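Side-chain contacts in aminotransferase class I and II (Streptococcus suis 89/1591, PDB 3OP7), which is probably a pyridoxal 5'-phosphate-dependent transaminase, moving amino groups between amino acids and keto acids through a cofactor held covalently as a Schiff base: residues S41-E46 with A263-A268; K50-T55 with D259-Q264. All coordinates share one frame; numbering follows the deposited sequence. Where two conformers were deposited one is given.

Interaction 1 (S41-E46 with A263-A268)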
ATOM      1  N   SER A  41     -11.142  19.727  17.103  1.00 41.35           N
ATOM      2  CA  SER A  41     -11.091  20.600  15.943  1.00 41.79           C
ATOM      3  C   SER A  41     -12.264  21.608  15.902  1.00 44.17           C
ATOM      4  O   SER A  41     -12.266  22.503  15.087  1.00 44.94           O
ATOM      5  CB  SER A  41     -11.076  19.757  14.671  1.00 40.44           C
ATOM      6  OG  SER A  41     -12.337  19.146  14.428  1.00 40.03           O
ATOM      7  N   GLY A  42     -13.248  21.464  16.777  1.00 45.18           N
ATOM      8  CA  GLY A  42     -14.439  22.303  16.707  1.00 47.32           C
ATOM      9  C   GLY A  42     -15.327  22.090  15.487  1.00 46.59           C
ATOM     10  O   GLY A  42     -16.071  22.989  15.107  1.00 49.22           O
ATOM     11  N   THR A  43     -15.301  20.894  14.922  1.00 44.48           N
ATOM     12  CA  THR A  43     -16.090  20.527  13.742  1.00 43.79           C
ATOM     13  C   THR A  43     -17.437  20.015  14.084  1.00 43.97           C
ATOM     14  O   THR A  43     -17.595  19.254  15.039  1.00 43.91           O
ATOM     15  CB  THR A  43     -15.409  19.330  12.995  1.00 41.11           C
ATOM     16  OG1 THR A  43     -14.136  19.740  12.598  1.00 41.50           O
ATOM     17  CG2 THR A  43     -16.210  18.823  11.729  1.00 42.62           C
ATOM     18  N   ASN A  44     -18.417  20.376  13.260  1.00 44.66           N
ATOM     19  CA  ASN A  44     -19.738  19.821  13.383  1.00 45.58           C
ATOM     20  C   ASN A  44     -19.746  18.465  12.658  1.00 43.74           C
ATOM     21  O   ASN A  44     -19.414  18.402  11.473  1.00 42.65           O
ATOM     22  CB  ASN A  44     -20.781  20.759  12.776  1.00 47.58           C
ATOM     23  CG  ASN A  44     -22.108  20.062  12.526  1.00 51.13           C
ATOM     24  OD1 ASN A  44     -22.550  19.958  11.374  1.00 56.45           O
ATOM     25  ND2 ASN A  44     -22.735  19.551  13.589  1.00 55.43           N
ATOM     26  N   PRO A  45     -20.061  17.381  13.390  1.00 43.41           N
ATOM     27  CA  PRO A  45     -20.015  16.062  12.794  1.00 41.68           C
ATOM     28  C   PRO A  45     -20.965  15.932  11.594  1.00 42.02           C
ATOM     29  O   PRO A  45     -20.598  15.325  10.589  1.00 38.88           O
ATOM     30  CB  PRO A  45     -20.443  15.144  13.951  1.00 42.24           C
ATOM     31  CG  PRO A  45     -20.015  15.847  15.151  1.00 42.81           C
ATOM     32  CD  PRO A  45     -20.276  17.296  14.856  1.00 44.34           C
ATOM     33  N   GLU A  46     -22.148  16.530  11.711  1.00 43.12           N
ATOM     34  CA  GLU A  46     -23.171  16.440  10.666  1.00 44.60           C
ATOM     35  C   GLU A  46     -22.704  17.029   9.332  1.00 43.52           C
ATOM     36  O   GLU A  46     -23.029  16.485   8.271  1.00 43.19           O
ATOM     37  CB  GLU A  46     -24.457  17.124  11.128  1.00 46.64           C
ATOM     38  CG  GLU A  46     -25.716  16.669  10.425  1.00 52.48           C
ATOM     39  CD  GLU A  46     -26.948  17.481  10.856  1.00 58.98           C
ATOM     40  OE1 GLU A  46     -27.031  17.897  12.041  1.00 62.93           O
ATOM     41  OE2 GLU A  46     -27.832  17.713  10.003  1.00 63.76           O
ATOM     42  N   ALA A 263      -7.679  13.243   6.861  1.00 22.80           N
ATOM     43  CA  ALA A 263      -6.322  13.833   6.916  1.00 23.67           C
ATOM     44  C   ALA A 263      -6.408  15.360   6.757  1.00 23.24           C
ATOM     45  O   ALA A 263      -5.693  16.062   7.420  1.00 26.65           O
ATOM     46  CB  ALA A 263      -5.412  13.231   5.820  1.00 22.52           C
ATOM     47  N   GLN A 264      -7.277  15.838   5.852  1.00 25.49           N
ATOM     48  CA  GLN A 264      -7.437  17.280   5.623  1.00 25.50           C
ATOM     49  C   GLN A 264      -7.831  17.954   6.969  1.00 26.69           C
ATOM     50  O   GLN A 264      -7.305  18.991   7.357  1.00 27.94           O
ATOM     51  CB  GLN A 264      -8.539  17.555   4.606  1.00 27.78           C
ATOM     52  CG  GLN A 264      -8.215  17.206   3.151  1.00 25.19           C
ATOM     53  CD  GLN A 264      -9.364  17.518   2.214  1.00 27.32           C
ATOM     54  OE1 GLN A 264      -9.922  18.624   2.227  1.00 29.84           O
ATOM     55  NE2 GLN A 264      -9.746  16.546   1.431  1.00 26.42           N
ATOM     56  N   LEU A 265      -8.842  17.374   7.610  1.00 26.49           N
ATOM     57  CA  LEU A 265      -9.320  17.870   8.915  1.00 27.48           C
ATOM     58  C   LEU A 265      -8.227  17.843   9.993  1.00 26.90           C
ATOM     59  O   LEU A 265      -8.028  18.849  10.716  1.00 27.97           O
ATOM     60  CB  LEU A 265     -10.540  17.058   9.347  1.00 27.24           C
ATOM     61  CG  LEU A 265     -11.198  17.438  10.675  1.00 30.31           C
ATOM     62  CD1 LEU A 265     -11.652  18.916  10.688  1.00 33.84           C
ATOM     63  CD2 LEU A 265     -12.393  16.499  10.899  1.00 31.20           C
ATOM     64  N   ALA A 266      -7.520  16.724  10.139  1.00 26.30           N
ATOM     65  CA  ALA A 266      -6.453  16.607  11.127  1.00 25.39           C
ATOM     66  C   ALA A 266      -5.340  17.605  10.873  1.00 26.77           C
ATOM     67  O   ALA A 266      -4.875  18.299  11.801  1.00 27.21           O
ATOM     68  CB  ALA A 266      -5.882  15.168  11.172  1.00 24.20           C
ATOM     69  N   LEU A 267      -4.917  17.740   9.630  1.00 25.75           N
ATOM     70  CA  LEU A 267      -3.828  18.684   9.318  1.00 26.58           C
ATOM     71  C   LEU A 267      -4.221  20.149   9.520  1.00 28.08           C
ATOM     72  O   LEU A 267      -3.396  20.977   9.942  1.00 30.14           O
ATOM     73  CB  LEU A 267      -3.369  18.444   7.869  1.00 26.00           C
ATOM     74  CG  LEU A 267      -2.506  17.213   7.778  1.00 26.13           C
ATOM     75  CD1 LEU A 267      -2.466  16.699   6.346  1.00 26.77           C
ATOM     76  CD2 LEU A 267      -1.093  17.448   8.295  1.00 26.55           C
ATOM     77  N   ALA A 268      -5.476  20.454   9.271  1.00 28.81           N
ATOM     78  CA  ALA A 268      -6.027  21.793   9.497  1.00 30.86           C
ATOM     79  C   ALA A 268      -6.053  22.142  10.972  1.00 32.07           C
ATOM     80  O   ALA A 268      -6.094  23.311  11.322  1.00 34.91           O
ATOM     81  CB  ALA A 268      -7.444  21.961   8.842  1.00 30.52           C
TER

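Interaction 2 (K50-T55 with D259-Q264)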
ATOM      1  N   LYS A  50     -22.295  14.872   5.947  1.00 34.57           N
ATOM      2  CA  LYS A  50     -23.017  15.307   4.762  1.00 36.00           C
ATOM      3  C   LYS A  50     -22.068  15.362   3.570  1.00 33.75           C
ATOM      4  O   LYS A  50     -22.412  14.883   2.501  1.00 33.45           O
ATOM      5  CB  LYS A  50     -23.694  16.671   4.977  1.00 37.92           C
ATOM      6  CG  LYS A  50     -24.701  17.014   3.872  1.00 44.11           C
ATOM      7  CD  LYS A  50     -25.736  18.076   4.341  1.00 50.43           C
ATOM      8  CE  LYS A  50     -26.877  18.315   3.336  1.00 54.65           C
ATOM      9  NZ  LYS A  50     -28.026  19.088   3.956  1.00 56.94           N
ATOM     10  N   LYS A  51     -20.892  15.939   3.752  1.00 33.55           N
ATOM     11  CA  LYS A  51     -19.920  16.034   2.683  1.00 33.20           C
ATOM     12  C   LYS A  51     -19.474  14.618   2.275  1.00 31.42           C
ATOM     13  O   LYS A  51     -19.497  14.254   1.108  1.00 30.68           O
ATOM     14  CB  LYS A  51     -18.721  16.852   3.119  1.00 35.35           C
ATOM     15  CG  LYS A  51     -17.602  16.976   2.053  1.00 37.51           C
ATOM     16  CD  LYS A  51     -16.706  18.091   2.494  1.00 44.09           C
ATOM     17  CE  LYS A  51     -15.418  18.181   1.719  1.00 45.49           C
ATOM     18  NZ  LYS A  51     -14.592  19.218   2.449  1.00 45.37           N
ATOM     19  N   LEU A  52     -19.111  13.813   3.273  1.00 29.86           N
ATOM     20  CA  LEU A  52     -18.651  12.450   3.021  1.00 28.25           C
ATOM     21  C   LEU A  52     -19.678  11.636   2.260  1.00 27.50           C
ATOM     22  O   LEU A  52     -19.324  10.957   1.303  1.00 28.76           O
ATOM     23  CB  LEU A  52     -18.336  11.745   4.332  1.00 27.55           C
ATOM     24  CG  LEU A  52     -18.049  10.243   4.199  1.00 26.77           C
ATOM     25  CD1 LEU A  52     -16.755  10.019   3.424  1.00 26.96           C
ATOM     26  CD2 LEU A  52     -18.026   9.560   5.613  1.00 27.19           C
ATOM     27  N   GLN A  53     -20.916  11.685   2.715  1.00 29.16           N
ATOM     28  CA  GLN A  53     -21.988  10.787   2.270  1.00 30.28           C
ATOM     29  C   GLN A  53     -22.298  10.904   0.774  1.00 29.78           C
ATOM     30  O   GLN A  53     -22.690   9.938   0.129  1.00 28.97           O
ATOM     31  CB  GLN A  53     -23.246  11.091   3.079  1.00 32.07           C
ATOM     32  CG  GLN A  53     -24.457  10.274   2.746  1.00 37.62           C
ATOM     33  CD  GLN A  53     -25.482  10.207   3.884  1.00 41.11           C
ATOM     34  OE1 GLN A  53     -25.116  10.209   5.062  1.00 38.85           O
ATOM     35  NE2 GLN A  53     -26.780  10.141   3.519  1.00 40.08           N
ATOM     36  N   GLY A  54     -22.087  12.099   0.248  1.00 29.91           N
ATOM     37  CA  GLY A  54     -22.313  12.375  -1.158  1.00 29.92           C
ATOM     38  C   GLY A  54     -21.096  12.358  -2.048  1.00 28.83           C
ATOM     39  O   GLY A  54     -21.224  12.647  -3.261  1.00 29.46           O
ATOM     40  N   THR A  55     -19.940  12.002  -1.486  1.00 29.15           N
ATOM     41  CA  THR A  55     -18.687  11.937  -2.238  1.00 27.96           C
ATOM     42  C   THR A  55     -18.583  10.572  -2.917  1.00 27.92           C
ATOM     43  O   THR A  55     -18.643   9.546  -2.269  1.00 27.96           O
ATOM     44  CB  THR A  55     -17.477  12.248  -1.355  1.00 28.20           C
ATOM     45  OG1 THR A  55     -17.626  13.557  -0.811  1.00 27.93           O
ATOM     46  CG2 THR A  55     -16.157  12.167  -2.122  1.00 28.12           C
ATOM     47  N   ASP A 259     -10.151   8.544   3.923  1.00 19.62           N
ATOM     48  CA  ASP A 259      -8.863   8.682   4.625  1.00 19.66           C
ATOM     49  C   ASP A 259      -8.230  10.085   4.395  1.00 19.52           C
ATOM     50  O   ASP A 259      -7.766  10.781   5.310  1.00 20.47           O
ATOM     51  CB  ASP A 259      -7.931   7.544   4.225  1.00 19.42           C
ATOM     52  CG  ASP A 259      -8.507   6.165   4.525  1.00 20.36           C
ATOM     53  OD1 ASP A 259      -9.253   6.028   5.518  1.00 21.45           O
ATOM     54  OD2 ASP A 259      -8.180   5.217   3.730  1.00 22.29           O
ATOM     55  N   ASP A 260      -8.208  10.519   3.137  1.00 19.84           N
ATOM     56  CA  ASP A 260      -7.775  11.851   2.783  1.00 21.25           C
ATOM     57  C   ASP A 260      -8.655  12.956   3.415  1.00 21.81           C
ATOM     58  O   ASP A 260      -8.153  13.996   3.816  1.00 22.46           O
ATOM     59  CB  ASP A 260      -7.683  12.003   1.259  1.00 22.24           C
ATOM     60  CG  ASP A 260      -7.530  13.460   0.830  1.00 21.85           C
ATOM     61  OD1 ASP A 260      -6.403  13.959   0.731  1.00 21.86           O
ATOM     62  OD2 ASP A 260      -8.585  14.069   0.573  1.00 24.63           O
ATOM     63  N   LEU A 261      -9.977  12.756   3.462  1.00 21.36           N
ATOM     64  CA  LEU A 261     -10.903  13.728   4.085  0.50 23.39           C
ATOM     65  C   LEU A 261     -10.553  13.932   5.556  1.00 23.57           C
ATOM     66  O   LEU A 261     -10.480  15.078   6.037  1.00 24.00           O
ATOM     67  CB  LEU A 261     -12.340  13.235   3.973  0.50 24.49           C
ATOM     68  CG  LEU A 261     -13.466  14.010   3.302  0.50 29.44           C
ATOM     69  CD1 LEU A 261     -14.712  13.822   4.143  0.50 25.24           C
ATOM     70  CD2 LEU A 261     -13.185  15.520   2.988  0.50 22.53           C
ATOM     71  N   VAL A 262     -10.347  12.831   6.278  1.00 22.28           N
ATOM     72  CA  VAL A 262      -9.946  12.919   7.690  1.00 22.24           C
ATOM     73  C   VAL A 262      -8.578  13.572   7.788  1.00 23.12           C
ATOM     74  O   VAL A 262      -8.362  14.415   8.668  1.00 22.93           O
ATOM     75  CB  VAL A 262      -9.943  11.545   8.408  1.00 22.38           C
ATOM     76  CG1 VAL A 262      -9.408  11.666   9.847  1.00 22.36           C
ATOM     77  CG2 VAL A 262     -11.365  10.924   8.367  1.00 21.79           C
ATOM     78  N   ALA A 263      -7.679  13.243   6.861  1.00 22.80           N
ATOM     79  CA  ALA A 263      -6.322  13.833   6.916  1.00 23.67           C
ATOM     80  C   ALA A 263      -6.408  15.360   6.757  1.00 23.24           C
ATOM     81  O   ALA A 263      -5.693  16.062   7.420  1.00 26.65           O
ATOM     82  CB  ALA A 263      -5.412  13.231   5.820  1.00 22.52           C
ATOM     83  N   GLN A 264      -7.277  15.838   5.852  1.00 25.49           N
ATOM     84  CA  GLN A 264      -7.437  17.280   5.623  1.00 25.50           C
ATOM     85  C   GLN A 264      -7.831  17.954   6.969  1.00 26.69           C
ATOM     86  O   GLN A 264      -7.305  18.991   7.357  1.00 27.94           O
ATOM     87  CB  GLN A 264      -8.539  17.555   4.606  1.00 27.78           C
ATOM     88  CG  GLN A 264      -8.215  17.206   3.151  1.00 25.19           C
ATOM     89  CD  GLN A 264      -9.364  17.518   2.214  1.00 27.32           C
ATOM     90  OE1 GLN A 264      -9.922  18.624   2.227  1.00 29.84           O
ATOM     91  NE2 GLN A 264      -9.746  16.546   1.431  1.00 26.42           N
TER

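Interaction 1 (S41-E46 with A263-A268)
Leu265 meets Ser41 and Thr43 through methyl groups and hydroxyls, with no flat group of either segment in the touch; Phe38, from helix 34-41, packs against both Thr43 and Leu265. One branch of the leucine does most of the work. Its CG stands anti to the backbone N (chi1 -179°), which carries CD1 out from helix 257-268 to lie 3.2 Å from Thr43 OG1, a tight approach for a methyl and an oxygen. Leu265 CD1 also reaches Ser41, coming within 3.8 Å of OG and 4.1 Å of CB, while CD2 lies farther from Thr43 OG1, at 4.1 Å. The two hydroxyls are tied to each other: Thr43 OG1 donates to Ser41 OG over 2.6 Å. Ser41 OG is further engaged with the carbonyl oxygens of Leu37 and Phe38 in the last turn of helix 34-41. That helix closes in a Schellman motif, with Gly42 at positive phi turning the chain so that Thr43 comes back beside Ser41. The polar groups are thus served on their own side of the contact, and Leu265 adds van der Waals packing without directional bonding, a short joint of 105 Å² near the surface.

Interaction 2 (K50-T55 with D259-Q264)
Apolar packing joins Leu261 to Leu52, with Leu261 CD1 facing Leu52 CB at 4.2 Å. Lys51 adds a van der Waals contact through the end of its chain: anti to the backbone N at CG (chi1 178°) and extended beyond, it runs at a slant to the leucine side chain, its CE 3.7 Å and its NZ 4.0 Å from Leu261 CD2. Two conformers of Leu261 were modelled, and the one described has a chi1 of -122°, away from the staggered values, so the exact branch pairing is doubtful. Hydrogen bonds remain within each segment. Thr55 OG1 turns back to Lys51 O at 2.8 Å, rising above the carbonyl plane, and ties the chain leaving helix 45-53 to its last turn. Across one turn of helix 257-268, Gln264 NE2 donates to Asp260 OD2 at 2.9 Å, on the syn side but tilted 35° out of the carboxylate plane; Asp260 OD1 is bonded to Gln86 and Ser65, so both carboxylate oxygens are engaged. Gln53 bonds Tyr49 and Glu35 of the second subunit. Leu52, packed also on Leu34 of that subunit, thus joins helix 257-268 to the dimer interface, consistent with the dimers of fold type I aminotransferases.

In the fold
Interactions 1 and 2 are successive holds of helix 257-268 on the region of residues 41-55, their centres about 10 Å apart. Leu261 and Leu265, one turn apart with CA atoms separated by 6.6 Å, project toward the same part of the chain: Leu265 meets the turn that joins helix 34-41 to helix 45-53, Leu261 the C-terminal part of helix 45-53. Phe48, between residues 41-46 and 50-55 in sequence, also packs on Leu261. Both contacts lie far out, their centres about 24 and 26 Å from the chain's centre. The second subunit is close by, where its Gln53 packs on Pro45. On other sides of helix 257-268, Ala263 touches Leu220 and Ala266 touches Leu226, residues flanking in sequence Lys222, the lysine bearing the cofactor.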